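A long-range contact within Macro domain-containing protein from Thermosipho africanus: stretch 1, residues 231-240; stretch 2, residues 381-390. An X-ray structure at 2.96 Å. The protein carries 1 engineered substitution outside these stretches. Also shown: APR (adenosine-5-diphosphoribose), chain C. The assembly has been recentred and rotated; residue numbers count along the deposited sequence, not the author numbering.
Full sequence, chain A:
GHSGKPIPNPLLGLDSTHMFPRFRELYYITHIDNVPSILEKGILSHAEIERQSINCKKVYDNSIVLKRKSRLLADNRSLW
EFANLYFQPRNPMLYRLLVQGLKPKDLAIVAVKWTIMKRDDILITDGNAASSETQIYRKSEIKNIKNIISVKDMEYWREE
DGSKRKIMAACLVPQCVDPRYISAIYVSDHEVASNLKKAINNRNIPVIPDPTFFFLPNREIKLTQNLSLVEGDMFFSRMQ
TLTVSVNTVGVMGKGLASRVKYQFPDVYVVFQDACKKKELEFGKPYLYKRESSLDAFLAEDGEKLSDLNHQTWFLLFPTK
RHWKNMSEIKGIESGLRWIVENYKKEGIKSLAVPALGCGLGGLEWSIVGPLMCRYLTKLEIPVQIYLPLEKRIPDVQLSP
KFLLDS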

# COMPACT_ATOMS: atom_id res chain seq x y z
N GLU A 231 -4.67 -7.34 -10.29
CA GLU A 231 -4.21 -8.01 -9.04
C GLU A 231 -3.54 -6.94 -8.18
O GLU A 231 -2.50 -6.41 -8.61
N GLY A 232 -4.12 -6.59 -7.03
CA GLY A 232 -3.55 -5.59 -6.13
C GLY A 232 -4.50 -5.18 -5.02
O GLY A 232 -5.50 -5.89 -4.80
N ASP A 233 -4.17 -4.07 -4.35
CA ASP A 233 -4.94 -3.47 -3.22
C ASP A 233 -5.75 -2.29 -3.76
O ASP A 233 -5.14 -1.31 -4.20
N MET A 234 -7.08 -2.40 -3.72
CA MET A 234 -8.04 -1.39 -4.22
C MET A 234 -7.78 -0.03 -3.54
O MET A 234 -7.86 1.00 -4.23
N PHE A 235 -7.47 -0.04 -2.24
CA PHE A 235 -7.41 1.17 -1.39
C PHE A 235 -6.13 1.97 -1.69
O PHE A 235 -6.08 3.17 -1.38
N PHE A 236 -5.14 1.32 -2.31
CA PHE A 236 -3.88 1.95 -2.78
C PHE A 236 -3.95 2.20 -4.30
O PHE A 236 -2.99 2.77 -4.84
N SER A 237 -5.04 1.81 -4.96
CA SER A 237 -5.42 2.37 -6.29
C SER A 237 -5.60 3.87 -6.09
O SER A 237 -5.87 4.27 -4.93
N ARG A 238 -5.46 4.66 -7.14
CA ARG A 238 -5.68 6.12 -7.03
C ARG A 238 -6.97 6.48 -7.79
O ARG A 238 -7.10 7.64 -8.23
N MET A 239 -7.90 5.52 -7.89
CA MET A 239 -9.26 5.77 -8.44
C MET A 239 -10.01 6.67 -7.46
O MET A 239 -9.76 6.58 -6.24
N GLN A 240 -10.88 7.53 -7.98
CA GLN A 240 -11.57 8.60 -7.23
C GLN A 240 -12.72 7.99 -6.40
O GLN A 240 -13.02 8.54 -5.33
N ILE A 381 -14.81 6.65 -18.33
CA ILE A 381 -13.83 7.05 -17.28
C ILE A 381 -12.92 5.86 -16.98
O ILE A 381 -13.28 4.73 -17.29
N PRO A 382 -11.73 6.07 -16.38
CA PRO A 382 -10.89 4.96 -15.94
C PRO A 382 -11.65 4.03 -14.98
O PRO A 382 -12.31 4.53 -14.09
N VAL A 383 -11.57 2.72 -15.21
CA VAL A 383 -12.26 1.69 -14.38
C VAL A 383 -11.28 0.54 -14.14
O VAL A 383 -10.73 0.00 -15.12
N GLN A 384 -11.09 0.16 -12.87
CA GLN A 384 -10.26 -0.99 -12.47
C GLN A 384 -11.15 -2.03 -11.77
O GLN A 384 -11.64 -1.74 -10.67
N ILE A 385 -11.37 -3.17 -12.42
CA ILE A 385 -11.99 -4.36 -11.78
C ILE A 385 -10.86 -5.10 -11.06
O ILE A 385 -9.89 -5.52 -11.73
N TYR A 386 -10.96 -5.21 -9.73
CA TYR A 386 -9.92 -5.82 -8.87
C TYR A 386 -10.24 -7.29 -8.68
O TYR A 386 -11.23 -7.62 -7.99
N LEU A 387 -9.41 -8.15 -9.30
CA LEU A 387 -9.56 -9.62 -9.28
C LEU A 387 -9.49 -10.12 -7.84
O LEU A 387 -8.75 -9.58 -7.02
N PRO A 388 -10.25 -11.20 -7.52
CA PRO A 388 -10.26 -11.77 -6.18
C PRO A 388 -8.90 -12.41 -5.87
O PRO A 388 -8.37 -13.07 -6.74
N LEU A 389 -8.40 -12.20 -4.65
CA LEU A 389 -6.98 -12.46 -4.26
C LEU A 389 -6.84 -13.84 -3.60
O LEU A 389 -5.69 -14.29 -3.45
N GLU A 390 -7.95 -14.49 -3.28
CA GLU A 390 -8.01 -15.74 -2.49
C GLU A 390 -8.42 -16.90 -3.41
O GLU A 390 -9.08 -17.83 -2.92

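The contact between these two stretches of the macro domain-containing protein is a van der Waals packing of a loop against a short strand, centred on one tyrosine, with no hydrogen bond crossing between them and with bound ADP-ribose held by both. It illustrates a general principle: segments far apart in sequence can pack without a direct hydrogen bond, while several of their polar groups bond within their own stretch or to a ligand.

Along the strand 383–386, alternate side chains face the loop. Gln 384 and Tyr 386 point toward it, whereas Val 383 points away. Tyr 386 (chi1 -90°, chi2 84°) has the largest area covered by the opposing stretch, and its ring lies beneath the loop backbone. The CA of Met 234 sits 3.9 Å from the ring centroid, only 10° off the ring normal, a CH-pi contact over the face; Met 234 N approaches the same ring, 3.8 Å from Tyr 386 CE2. Gly 232 meets the ring at its edge, its O 3.6 Å from Tyr 386 CD2. The Met 234 side chain, t at chi1 and chi2, starts sideways and leads away, yet its CG still lies 4.3 Å from Tyr 386 CD1.

Two hydroxyls here are hydrogen-bonded within their own stretches. Tyr 386 OH donates to Gln 384 OE1 at 2.9 Å, and Ser 237 OG donates to Met 234 O at 2.8 Å. The CA-to-CB bond of Ser 237 points toward the strand, and the closest atom of Ser 237 to the strand is its CB, which lies 3.0 Å from Tyr 386 OH, a tight approach, and 3.5 Å from Gln 384 OE1.

Beyond this centre, Met 239 (m, m) also points in, placing CG 3.7 Å from Gln 384 OE1 and SD 4.2 Å from Pro 382 CB. Towards the other end, Leu 387 (m, t) points toward the loop; its CD1 reaches Glu 231 CG at 4.2 Å, although the CA-to-CB bond of Glu 231 points away. Leu 389 (m, t) sets out sideways, but its end comes nearer, with CD1 3.6 Å from Gly 232 O.

The ligand supplies polar links that the direct interface lacks. From the loop, Asp 233 OD1 accepts from APR N6 at 2.9 Å and Met 234 N donates to APR N1 at 3.1 Å, gripping the adenine. From the other stretch, Leu 389 N donates to APR O2' at 3.0 Å, and APR O2' donates to Glu 390 OE2 at 3.2 Å. Tyr 386 CB also lies 3.7 Å from APR C2, so the same residue borders both the loop and the adenine.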

# COMPACT_ATOMS: atom_id res chain seq x y z
CB GLU A 231 -3.22 -9.14 -9.33
CG GLU A 231 -3.84 -10.42 -9.86
CD GLU A 231 -2.82 -11.49 -10.24
OE1 GLU A 231 -1.73 -11.52 -9.64
OE2 GLU A 231 -3.12 -12.31 -11.14
CB ASP A 233 -4.00 -3.02 -2.10
CG ASP A 233 -4.70 -2.79 -0.78
OD1 ASP A 233 -5.94 -2.63 -0.80
OD2 ASP A 233 -4.00 -2.77 0.25
CB MET A 234 -9.47 -1.83 -3.92
CG MET A 234 -10.53 -0.91 -4.48
SD MET A 234 -12.18 -1.60 -4.31
CE MET A 234 -12.35 -1.57 -2.53
CB PHE A 235 -7.56 0.79 0.08
CG PHE A 235 -8.85 0.07 0.37
CD1 PHE A 235 -10.06 0.75 0.33
CD2 PHE A 235 -8.87 -1.29 0.64
CE1 PHE A 235 -11.25 0.08 0.57
CE2 PHE A 235 -10.06 -1.95 0.89
CZ PHE A 235 -11.25 -1.26 0.86
CB PHE A 236 -2.66 1.11 -2.39
CG PHE A 236 -2.30 1.23 -0.93
CD1 PHE A 236 -1.79 2.41 -0.42
CD2 PHE A 236 -2.49 0.17 -0.06
CE1 PHE A 236 -1.47 2.52 0.92
CE2 PHE A 236 -2.17 0.28 1.28
CZ PHE A 236 -1.66 1.46 1.77
CB SER A 237 -6.66 1.74 -6.88
OG SER A 237 -7.83 2.49 -6.57
CB ARG A 238 -4.41 6.85 -7.48
CG ARG A 238 -3.23 6.61 -6.54
CD ARG A 238 -2.21 7.73 -6.59
NE ARG A 238 -2.74 9.02 -6.15
CZ ARG A 238 -2.93 9.39 -4.88
NH1 ARG A 238 -2.65 8.56 -3.88
NH2 ARG A 238 -3.42 10.59 -4.62
CB MET A 239 -10.05 4.47 -8.64
CG MET A 239 -9.43 3.51 -9.65
SD MET A 239 -9.21 4.19 -11.32
CE MET A 239 -7.44 4.49 -11.30
CB GLN A 240 -12.03 9.68 -8.22
CG GLN A 240 -12.82 10.81 -7.58
CD GLN A 240 -14.31 10.70 -7.79
OE1 GLN A 240 -14.84 9.68 -8.25
NE2 GLN A 240 -15.02 11.77 -7.47
CB ILE A 381 -14.56 7.52 -16.00
CG1 ILE A 381 -15.59 6.50 -15.52
CG2 ILE A 381 -15.19 8.89 -16.22
CD1 ILE A 381 -16.06 6.71 -14.10
CB PRO A 382 -9.71 5.63 -15.22
CG PRO A 382 -9.68 7.03 -15.79
CD PRO A 382 -11.12 7.38 -16.09
CB VAL A 383 -13.54 1.18 -15.05
CG1 VAL A 383 -14.17 0.04 -14.26
CG2 VAL A 383 -14.55 2.30 -15.25
CB GLN A 384 -9.12 -0.52 -11.56
CG GLN A 384 -8.17 0.44 -12.25
CD GLN A 384 -6.99 0.80 -11.40
OE1 GLN A 384 -7.03 0.73 -10.17
NE2 GLN A 384 -5.90 1.18 -12.05
CB ILE A 385 -12.72 -5.25 -12.80
CG1 ILE A 385 -13.88 -4.50 -13.46
CG2 ILE A 385 -13.18 -6.54 -12.15
CD1 ILE A 385 -14.60 -5.30 -14.52
CB TYR A 386 -9.79 -5.03 -7.56
CG TYR A 386 -8.79 -3.92 -7.67
CD1 TYR A 386 -9.13 -2.68 -8.19
CD2 TYR A 386 -7.47 -4.12 -7.30
CE1 TYR A 386 -8.20 -1.66 -8.32
CE2 TYR A 386 -6.53 -3.11 -7.41
CZ TYR A 386 -6.89 -1.88 -7.93
OH TYR A 386 -5.95 -0.90 -8.05
CB LEU A 387 -8.46 -10.27 -10.12
CG LEU A 387 -8.44 -9.91 -11.61
CD1 LEU A 387 -7.27 -10.58 -12.31
CD2 LEU A 387 -9.76 -10.27 -12.28
CB PRO A 388 -11.36 -12.84 -6.26
CG PRO A 388 -11.36 -13.25 -7.72
CD PRO A 388 -11.07 -11.97 -8.46
CB LEU A 389 -6.52 -11.33 -3.33
CG LEU A 389 -6.42 -9.95 -3.99
CD1 LEU A 389 -6.30 -8.85 -2.95
CD2 LEU A 389 -5.25 -9.89 -4.97
CB GLU A 390 -9.01 -15.56 -1.33
CG GLU A 390 -10.40 -15.13 -1.79
CD GLU A 390 -11.37 -14.73 -0.69
OE1 GLU A 390 -11.57 -15.53 0.24
OE2 GLU A 390 -11.93 -13.61 -0.78
N1 APR C . -8.27 -5.20 -3.13
C2 APR C . -8.91 -5.92 -4.07
N3 APR C . -9.73 -6.96 -3.94
C4 APR C . -9.88 -7.27 -2.64
C5 APR C . -9.30 -6.63 -1.56
C6 APR C . -8.45 -5.54 -1.83
N6 APR C . -7.82 -4.84 -0.89
N7 APR C . -9.70 -7.24 -0.37
C8 APR C . -10.51 -8.21 -0.75
N9 APR C . -10.65 -8.27 -2.12
C1' APR C . -11.46 -9.22 -2.90
C2' APR C . -11.61 -10.59 -2.25
O2' APR C . -10.61 -11.48 -2.71
C3' APR C . -13.02 -11.03 -2.67
O3' APR C . -12.96 -12.07 -3.64
O4' APR C . -12.76 -8.68 -3.01
C4' APR C . -13.69 -9.77 -3.24
C5' APR C . -15.04 -9.40 -2.64
O5' APR C . -14.90 -9.15 -1.21
PA APR C . -16.05 -9.57 -0.16
O1A APR C . -16.10 -8.57 0.95
O2A APR C . -15.88 -11.01 0.21
O3A APR C . -17.40 -9.41 -1.03
PB APR C . -18.72 -10.30 -1.25
O1B APR C . -18.29 -11.65 -1.73
O2B APR C . -19.68 -9.53 -2.10
O5D APR C . -19.29 -10.42 0.24
C5D APR C . -20.13 -9.36 0.79
O4D APR C . -19.22 -9.59 3.01
O1D APR C . -18.06 -7.63 2.68
C1D APR C . -19.01 -8.25 3.46
O2D APR C . -20.77 -6.79 4.45
C2D APR C . -20.36 -7.53 3.31
O3D APR C . -21.95 -9.23 4.10
C3D APR C . -21.35 -8.63 2.95
C4D APR C . -20.44 -9.64 2.24